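Local coordinates for protein nigritoxine (Vibrio nigripulchritudo, PDB 5M41) that is a bacterial toxin active against crustaceans and insects, built on a new fold, at residues G504-V516 against G521-D533. Sequence-based numbering, arbitrary orientation.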
loop_
_atom_site.group_PDB
_atom_site.type_symbol
_atom_site.label_atom_id
_atom_site.label_comp_id
_atom_site.label_asym_id
_atom_site.label_seq_id
_atom_site.Cartn_x
_atom_site.Cartn_y
_atom_site.Cartn_z
ATOM N N GLY A 504 25.566 -0.941 -2.890
ATOM C CA GLY A 504 26.134 -2.285 -3.022
ATOM C C GLY A 504 27.558 -2.353 -2.490
ATOM O O GLY A 504 28.361 -3.164 -2.957
ATOM N N ILE A 505 27.866 -1.498 -1.513
ATOM C CA ILE A 505 29.222 -1.340 -0.969
ATOM C C ILE A 505 29.299 -1.823 0.486
ATOM O O ILE A 505 28.331 -1.705 1.238
ATOM C CB ILE A 505 29.714 0.136 -1.111
ATOM C CG1 ILE A 505 30.121 0.430 -2.565
ATOM C CG2 ILE A 505 30.865 0.460 -0.155
ATOM C CD1 ILE A 505 30.190 1.904 -2.926
ATOM N N GLU A 506 30.443 -2.395 0.851
ATOM C CA GLU A 506 30.747 -2.747 2.234
ATOM C C GLU A 506 31.597 -1.654 2.863
ATOM O O GLU A 506 32.540 -1.169 2.238
ATOM C CB GLU A 506 31.511 -4.063 2.314
ATOM C CG GLU A 506 30.720 -5.281 1.867
ATOM C CD GLU A 506 31.364 -6.582 2.311
ATOM O OE1 GLU A 506 32.550 -6.558 2.684
ATOM O OE2 GLU A 506 30.686 -7.633 2.299
ATOM N N LYS A 507 31.259 -1.276 4.097
ATOM C CA LYS A 507 32.051 -0.315 4.866
ATOM C C LYS A 507 32.371 -0.894 6.237
ATOM O O LYS A 507 31.527 -1.564 6.858
ATOM C CB LYS A 507 31.299 1.010 5.049
ATOM C CG LYS A 507 30.932 1.748 3.774
ATOM C CD LYS A 507 30.502 3.167 4.105
ATOM C CE LYS A 507 29.807 3.840 2.928
ATOM N NZ LYS A 507 29.369 5.216 3.307
ATOM N N ASN A 508 33.582 -0.617 6.710
ATOM C CA ASN A 508 34.007 -0.998 8.050
ATOM C C ASN A 508 33.804 0.152 9.015
ATOM O O ASN A 508 34.420 1.221 8.864
ATOM C CB ASN A 508 35.475 -1.431 8.062
ATOM C CG ASN A 508 35.714 -2.687 7.261
ATOM O OD1 ASN A 508 35.019 -3.688 7.421
ATOM N ND2 ASN A 508 36.704 -2.643 6.394
ATOM N N ILE A 509 32.952 -0.088 10.016
ATOM C CA ILE A 509 32.520 0.929 10.954
ATOM C C ILE A 509 32.996 0.630 12.362
ATOM O O ILE A 509 32.893 -0.498 12.838
ATOM C CB ILE A 509 30.969 1.031 10.958
ATOM C CG1 ILE A 509 30.436 1.114 9.514
ATOM C CG2 ILE A 509 30.499 2.206 11.807
ATOM C CD1 ILE A 509 30.922 2.315 8.715
ATOM N N THR A 510 33.507 1.655 13.028
ATOM C CA THR A 510 33.940 1.531 14.408
ATOM C C THR A 510 33.397 2.723 15.135
ATOM O O THR A 510 33.397 3.836 14.585
ATOM C CB THR A 510 35.491 1.538 14.509
ATOM O OG1 THR A 510 35.987 0.400 13.809
ATOM C CG2 THR A 510 35.982 1.486 15.971
ATOM N N TYR A 511 32.927 2.505 16.362
ATOM C CA TYR A 511 32.536 3.610 17.213
ATOM C C TYR A 511 33.771 4.218 17.896
ATOM O O TYR A 511 34.257 3.702 18.906
ATOM C CB TYR A 511 31.527 3.139 18.264
ATOM C CG TYR A 511 30.402 4.085 18.528
ATOM C CD1 TYR A 511 29.174 3.598 18.975
ATOM C CD2 TYR A 511 30.538 5.456 18.318
ATOM C CE1 TYR A 511 28.109 4.445 19.225
ATOM C CE2 TYR A 511 29.470 6.322 18.559
ATOM C CZ TYR A 511 28.261 5.796 19.016
ATOM O OH TYR A 511 27.184 6.600 19.267
ATOM N N ARG A 512 34.245 5.340 17.364
ATOM C CA ARG A 512 35.537 5.901 17.769
ATOM C C ARG A 512 35.408 7.179 18.581
ATOM O O ARG A 512 34.404 7.888 18.461
ATOM C CB ARG A 512 36.357 6.231 16.535
ATOM C CG ARG A 512 36.796 5.036 15.735
ATOM C CD ARG A 512 37.291 5.531 14.394
ATOM N NE ARG A 512 38.699 5.890 14.418
ATOM C CZ ARG A 512 39.202 7.103 14.184
ATOM N NH1 ARG A 512 38.425 8.145 13.917
ATOM N NH2 ARG A 512 40.511 7.271 14.213
ATOM N N LYS A 513 36.437 7.489 19.377
ATOM C CA LYS A 513 36.410 8.701 20.188
ATOM C C LYS A 513 37.255 9.785 19.542
ATOM O O LYS A 513 38.484 9.685 19.507
ATOM C CB LYS A 513 36.831 8.430 21.641
ATOM C CG LYS A 513 36.069 9.299 22.643
ATOM C CD LYS A 513 36.312 8.896 24.090
ATOM C CE LYS A 513 35.451 7.719 24.533
ATOM N NZ LYS A 513 34.157 8.141 25.136
ATOM N N VAL A 514 36.585 10.806 19.014
ATOM C CA VAL A 514 37.249 11.850 18.240
ATOM C C VAL A 514 37.161 13.232 18.892
ATOM O O VAL A 514 36.244 13.489 19.671
ATOM C CB VAL A 514 36.714 11.934 16.793
ATOM C CG1 VAL A 514 36.959 10.626 16.063
ATOM C CG2 VAL A 514 35.245 12.346 16.758
ATOM N N PRO A 515 38.125 14.125 18.575
ATOM C CA PRO A 515 38.068 15.497 19.078
ATOM C C PRO A 515 36.788 16.182 18.650
ATOM O O PRO A 515 36.329 15.957 17.539
ATOM C CB PRO A 515 39.262 16.172 18.390
ATOM C CG PRO A 515 40.226 15.065 18.148
ATOM C CD PRO A 515 39.380 13.861 17.841
ATOM N N VAL A 516 36.214 16.984 19.543
ATOM C CA VAL A 516 35.084 17.856 19.220
ATOM C C VAL A 516 35.650 18.993 18.365
ATOM O O VAL A 516 36.137 19.980 18.917
ATOM C CB VAL A 516 34.426 18.437 20.499
ATOM C CG1 VAL A 516 33.251 19.343 20.146
ATOM C CG2 VAL A 516 33.992 17.325 21.447
ATOM N N GLY A 521 40.669 19.600 24.175
ATOM C CA GLY A 521 40.564 19.025 25.508
ATOM C C GLY A 521 39.490 17.969 25.657
ATOM O O GLY A 521 39.673 17.010 26.409
ATOM N N ASN A 522 38.369 18.144 24.952
ATOM C CA ASN A 522 37.273 17.162 25.015
ATOM C C ASN A 522 36.967 16.394 23.719
ATOM O O ASN A 522 37.238 16.849 22.592
ATOM C CB ASN A 522 36.002 17.743 25.655
ATOM C CG ASN A 522 35.762 19.191 25.279
ATOM O OD1 ASN A 522 35.843 19.570 24.106
ATOM N ND2 ASN A 522 35.454 20.008 26.274
ATOM N N PHE A 523 36.406 15.208 23.928
ATOM C CA PHE A 523 36.260 14.196 22.908
ATOM C C PHE A 523 34.824 13.662 22.921
ATOM O O PHE A 523 34.140 13.736 23.936
ATOM C CB PHE A 523 37.268 13.072 23.178
ATOM C CG PHE A 523 38.709 13.474 22.949
ATOM C CD1 PHE A 523 39.379 13.072 21.799
ATOM C CD2 PHE A 523 39.393 14.259 23.880
ATOM C CE1 PHE A 523 40.700 13.443 21.576
ATOM C CE2 PHE A 523 40.707 14.637 23.658
ATOM C CZ PHE A 523 41.362 14.225 22.507
ATOM N N GLU A 524 34.368 13.141 21.786
ATOM C CA GLU A 524 33.024 12.600 21.664
ATOM C C GLU A 524 33.117 11.321 20.852
ATOM O O GLU A 524 34.127 11.083 20.174
ATOM C CB GLU A 524 32.116 13.600 20.951
ATOM C CG GLU A 524 32.382 13.666 19.452
ATOM C CD GLU A 524 31.772 14.870 18.773
ATOM O OE1 GLU A 524 31.029 15.620 19.432
ATOM O OE2 GLU A 524 32.042 15.065 17.568
ATOM N N ASN A 525 32.062 10.509 20.909
ATOM C CA ASN A 525 32.000 9.239 20.176
ATOM C C ASN A 525 31.356 9.431 18.810
ATOM O O ASN A 525 30.404 10.198 18.671
ATOM C CB ASN A 525 31.252 8.176 20.990
ATOM C CG ASN A 525 31.887 7.931 22.353
ATOM O OD1 ASN A 525 32.937 7.303 22.458
ATOM N ND2 ASN A 525 31.254 8.432 23.402
ATOM N N ARG A 526 31.893 8.750 17.800
ATOM C CA ARG A 526 31.348 8.830 16.459
ATOM C C ARG A 526 31.543 7.536 15.736
ATOM O O ARG A 526 32.641 6.965 15.789
ATOM C CB ARG A 526 32.000 9.956 15.667
ATOM C CG ARG A 526 31.237 11.262 15.720
ATOM C CD ARG A 526 31.719 12.177 14.616
ATOM N NE ARG A 526 30.743 13.222 14.327
ATOM C CZ ARG A 526 30.972 14.525 14.465
ATOM N NH1 ARG A 526 32.158 14.961 14.883
ATOM N NH2 ARG A 526 30.012 15.395 14.174
ATOM N N LEU A 527 30.481 7.076 15.061
ATOM C CA LEU A 527 30.583 5.933 14.167
ATOM C C LEU A 527 31.295 6.390 12.886
ATOM O O LEU A 527 30.862 7.341 12.219
ATOM C CB LEU A 527 29.206 5.366 13.832
ATOM C CG LEU A 527 28.516 4.575 14.957
ATOM C CD1 LEU A 527 27.016 4.412 14.697
ATOM C CD2 LEU A 527 29.200 3.229 15.206
ATOM N N GLN A 528 32.391 5.723 12.541
ATOM C CA GLN A 528 33.183 6.180 11.405
ATOM C C GLN A 528 33.581 5.012 10.552
ATOM O O GLN A 528 33.749 3.897 11.044
ATOM C CB GLN A 528 34.407 6.962 11.881
ATOM C CG GLN A 528 34.080 8.355 12.392
ATOM C CD GLN A 528 35.318 9.184 12.721
ATOM O OE1 GLN A 528 36.177 8.761 13.489
ATOM N NE2 GLN A 528 35.388 10.386 12.166
ATOM N N GLU A 529 33.692 5.261 9.257
ATOM C CA GLU A 529 34.213 4.251 8.361
ATOM C C GLU A 529 35.715 4.517 8.098
ATOM O O GLU A 529 36.131 5.668 7.937
ATOM C CB GLU A 529 33.418 4.213 7.055
ATOM C CG GLU A 529 33.742 5.347 6.100
ATOM C CD GLU A 529 33.550 4.997 4.631
ATOM O OE1 GLU A 529 33.925 3.884 4.189
ATOM O OE2 GLU A 529 33.026 5.868 3.908
ATOM N N SER A 530 36.504 3.445 8.048
ATOM C CA SER A 530 37.932 3.538 7.721
ATOM C C SER A 530 38.156 3.290 6.233
ATOM O O SER A 530 37.407 2.540 5.604
ATOM C CB SER A 530 38.746 2.539 8.544
ATOM O OG SER A 530 38.328 1.215 8.254
ATOM N N PHE A 531 39.174 3.939 5.674
ATOM C CA PHE A 531 39.540 3.760 4.253
ATOM C C PHE A 531 41.027 4.118 4.040
ATOM O O PHE A 531 41.643 4.788 4.883
ATOM C CB PHE A 531 38.625 4.602 3.344
ATOM C CG PHE A 531 38.806 6.090 3.514
ATOM C CD1 PHE A 531 39.571 6.824 2.590
ATOM C CD2 PHE A 531 38.243 6.756 4.611
ATOM C CE1 PHE A 531 39.759 8.188 2.751
ATOM C CE2 PHE A 531 38.423 8.125 4.778
ATOM C CZ PHE A 531 39.180 8.843 3.845
ATOM N N LEU A 532 41.604 3.638 2.938
ATOM C CA LEU A 532 43.015 3.883 2.608
ATOM C C LEU A 532 43.131 5.092 1.687
ATOM O O LEU A 532 42.378 5.209 0.739
ATOM C CB LEU A 532 43.645 2.657 1.922
ATOM C CG LEU A 532 43.810 1.329 2.678
ATOM C CD1 LEU A 532 44.519 0.308 1.796
ATOM C CD2 LEU A 532 44.541 1.480 4.013
ATOM N N ASP A 533 44.049 6.006 1.989
ATOM C CA ASP A 533 44.329 7.111 1.065
ATOM C C ASP A 533 45.356 6.638 0.004
ATOM O O ASP A 533 45.734 5.449 -0.021
ATOM C CB ASP A 533 44.787 8.376 1.830
ATOM C CG ASP A 533 46.140 8.211 2.515
ATOM O OD1 ASP A 533 46.901 7.263 2.205
ATOM O OD2 ASP A 533 46.452 9.034 3.402
HETATM O O HOH W 1 34.463 5.034 21.415
#
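With the Y511 side chain skewed off a staggered position (chi1 -139°) and CG of L527 anti to its own carbonyl carbon (chi1 -74°), the ring and the leucine branch meet across the antiparallel hairpin 505-515/523-532. L527 lies over one ring face in a CH-pi contact, its CG 3.9 Å from the centroid of the Y511 ring and almost on the normal, while L527 CD2 also reaches I509 CG2. CB of N525 touches Y511 CE2 obliquely, the amide nearly perpendicular to the ring. On the same face of the sheet, K513 bends round and runs beside N525, pointing the same way, and its NZ donates to N525 OD1 at 3.1 Å, well off the line of that C=O. A water bridges N525 OD1 and the backbone O of Y511. Farther along, I509 CD1 packs 3.5 Å from E529 CB, and K507 NZ forms a long salt bridge to E529 OE2. On the other face, the R512 chain turns and brings NH1 to Q528 OE1 at 2.4 Å, too short to take at face value, so the details of this hydrogen bond are doubtful. R526 NH1 makes a salt bridge to E524 OE2, two residues back on its own strand. Between the strands, paired backbone bonds at T510/Q528, R512/R526 and V514/E524 alternate with non-hydrogen-bonded pairs. Toward the turn, P515 CG meets F523 CE1 at 3.8 Å. K507 NZ and E529 OE2 each have a stronger salt bridge outside the hairpin, to E548 and R541; K513 NZ bonds the carbonyls of I563 and G564, N525 ND2 that of I563. These inner strands of a four-stranded antiparallel sheet lie between 496-500 and 538-542, whose W540 makes a cation-pi contact with R512; helix 546-555 covers the Y511-L527 face, F552 touching I509 and L527, R553 bonding Y511 OH.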